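Local coordinates for TATA-box-binding protein (Methanococcus jannaschii, PDB 2Z8U), which probably binds the TATA box near the transcription start of archaeal genes, as a general initiation factor for RNA polymerase, at residues 31-34 / 35-39. Numbering follows the deposited sequence.
Sequences EEVA and MILEN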
loop_
_atom_site.group_PDB
_atom_site.type_symbol
_atom_site.label_atom_id
_atom_site.label_comp_id
_atom_site.label_asym_id
_atom_site.label_seq_id
_atom_site.Cartn_x
_atom_site.Cartn_y
_atom_site.Cartn_z
ATOM N N GLU B 31 -38.706 -12.606 -15.447
ATOM C CA GLU B 31 -39.626 -13.692 -15.081
ATOM C C GLU B 31 -40.295 -14.328 -16.330
ATOM O O GLU B 31 -40.385 -15.551 -16.438
ATOM C CB GLU B 31 -40.668 -13.239 -14.054
ATOM C CG GLU B 31 -41.709 -14.341 -13.734
ATOM C CD GLU B 31 -42.679 -13.978 -12.628
ATOM O OE1 GLU B 31 -42.710 -12.789 -12.217
ATOM O OE2 GLU B 31 -43.411 -14.891 -12.164
ATOM N N GLU B 32 -40.757 -13.499 -17.263
ATOM C CA GLU B 32 -41.341 -13.990 -18.505
ATOM C C GLU B 32 -40.298 -14.613 -19.435
ATOM O O GLU B 32 -40.592 -15.580 -20.116
ATOM C CB GLU B 32 -42.104 -12.878 -19.226
ATOM C CG GLU B 32 -43.456 -12.580 -18.568
ATOM C CD GLU B 32 -44.351 -11.707 -19.425
ATOM O OE1 GLU B 32 -43.899 -11.244 -20.492
ATOM O OE2 GLU B 32 -45.510 -11.483 -19.016
ATOM N N VAL B 33 -39.080 -14.069 -19.457
ATOM C CA VAL B 33 -37.967 -14.695 -20.221
ATOM C C VAL B 33 -37.730 -16.111 -19.683
ATOM O O VAL B 33 -37.629 -17.084 -20.447
ATOM C CB VAL B 33 -36.676 -13.822 -20.158
ATOM C CG1 VAL B 33 -35.502 -14.495 -20.850
ATOM C CG2 VAL B 33 -36.919 -12.454 -20.787
ATOM N N ALA B 34 -37.700 -16.256 -18.362
ATOM C CA ALA B 34 -37.519 -17.584 -17.772
ATOM C C ALA B 34 -38.664 -18.550 -18.089
ATOM O O ALA B 34 -38.454 -19.769 -18.165
ATOM C CB ALA B 34 -37.297 -17.470 -16.268
ATOM N N MET B 35 -39.870 -18.019 -18.292
ATOM C CA MET B 35 -41.003 -18.855 -18.702
ATOM C C MET B 35 -40.845 -19.462 -20.095
ATOM O O MET B 35 -41.460 -20.473 -20.403
ATOM C CB MET B 35 -42.305 -18.067 -18.675
ATOM C CG MET B 35 -42.767 -17.724 -17.289
ATOM S SD MET B 35 -44.274 -16.765 -17.407
ATOM C CE MET B 35 -44.692 -16.564 -15.717
ATOM N N ILE B 36 -40.041 -18.852 -20.941
ATOM C CA ILE B 36 -39.981 -19.376 -22.303
ATOM C C ILE B 36 -38.639 -19.944 -22.720
ATOM O O ILE B 36 -38.598 -20.871 -23.530
ATOM C CB ILE B 36 -40.509 -18.375 -23.347
ATOM C CG1 ILE B 36 -39.719 -17.082 -23.279
ATOM C CG2 ILE B 36 -42.051 -18.189 -23.191
ATOM C CD1 ILE B 36 -40.085 -16.050 -24.310
ATOM N N LEU B 37 -37.545 -19.414 -22.192
ATOM C CA LEU B 37 -36.246 -20.012 -22.497
ATOM C C LEU B 37 -36.060 -21.328 -21.762
ATOM O O LEU B 37 -36.177 -21.386 -20.542
ATOM C CB LEU B 37 -35.092 -19.075 -22.169
ATOM C CG LEU B 37 -35.057 -17.736 -22.893
ATOM C CD1 LEU B 37 -33.749 -17.031 -22.556
ATOM C CD2 LEU B 37 -35.218 -17.911 -24.400
ATOM N N GLU B 38 -35.760 -22.377 -22.519
ATOM C CA GLU B 38 -35.342 -23.639 -21.923
ATOM C C GLU B 38 -33.911 -23.477 -21.405
ATOM O O GLU B 38 -33.123 -22.733 -21.990
ATOM C CB GLU B 38 -35.428 -24.773 -22.947
ATOM C CG GLU B 38 -36.860 -25.165 -23.344
ATOM C CD GLU B 38 -37.612 -25.939 -22.267
ATOM O OE1 GLU B 38 -37.016 -26.855 -21.647
ATOM O OE2 GLU B 38 -38.816 -25.642 -22.049
ATOM N N ASN B 39 -33.589 -24.146 -20.300
ATOM C CA ASN B 39 -32.242 -24.105 -19.724
ATOM C C ASN B 39 -31.935 -22.788 -19.013
ATOM O O ASN B 39 -30.757 -22.401 -18.910
ATOM C CB ASN B 39 -31.171 -24.342 -20.806
ATOM C CG ASN B 39 -31.311 -25.686 -21.502
ATOM O OD1 ASN B 39 -30.921 -25.832 -22.660
ATOM N ND2 ASN B 39 -31.860 -26.672 -20.802
#
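Val33 and Leu37 run alongside each other in the same direction, one turn apart along and just beyond helix 30-36. Their touch is made by single methyl branches, Val33 CG1 and Leu37 CD1, at 3.5 Å. Val33 sets CG1 anti to its backbone N (chi1 176°), which lays this methyl beside the carbonyl carbon, on the side where Leu37 follows. The backbone beneath fixes the spacing: Leu37 N donates to Val33 O at 2.9 Å, nearly straight at the hydrogen and in line with the carbonyl. Ile36 N reaches the same oxygen, Val33 O, at 3.0 Å, but from above the carbonyl plane. This i to i+3 bond, beside only a weak i to i+4 bond from Ile36 N to Glu32 O, is consistent with a locally tightened turn. On the outer side, the extended Met35 chain passes Glu31 at a slant; Met35 CE stands 4.1 Å from Glu31 OE2, a loose contact between two exposed side chains. Nearer the backbone, Met35 CG packs 3.3 Å from Glu31 O, the acceptor for Met35 N. In the first TBP repeat, the buried Val33 meets Leu91 of helix 77-94 and Leu50 of strand 50-54, and Leu37, also buried, meets Glu90 and Cys52 of the same two elements, while Ile36 rests on Leu91 and Ala94; the short helix is thereby joined to both the long helix and the sheet.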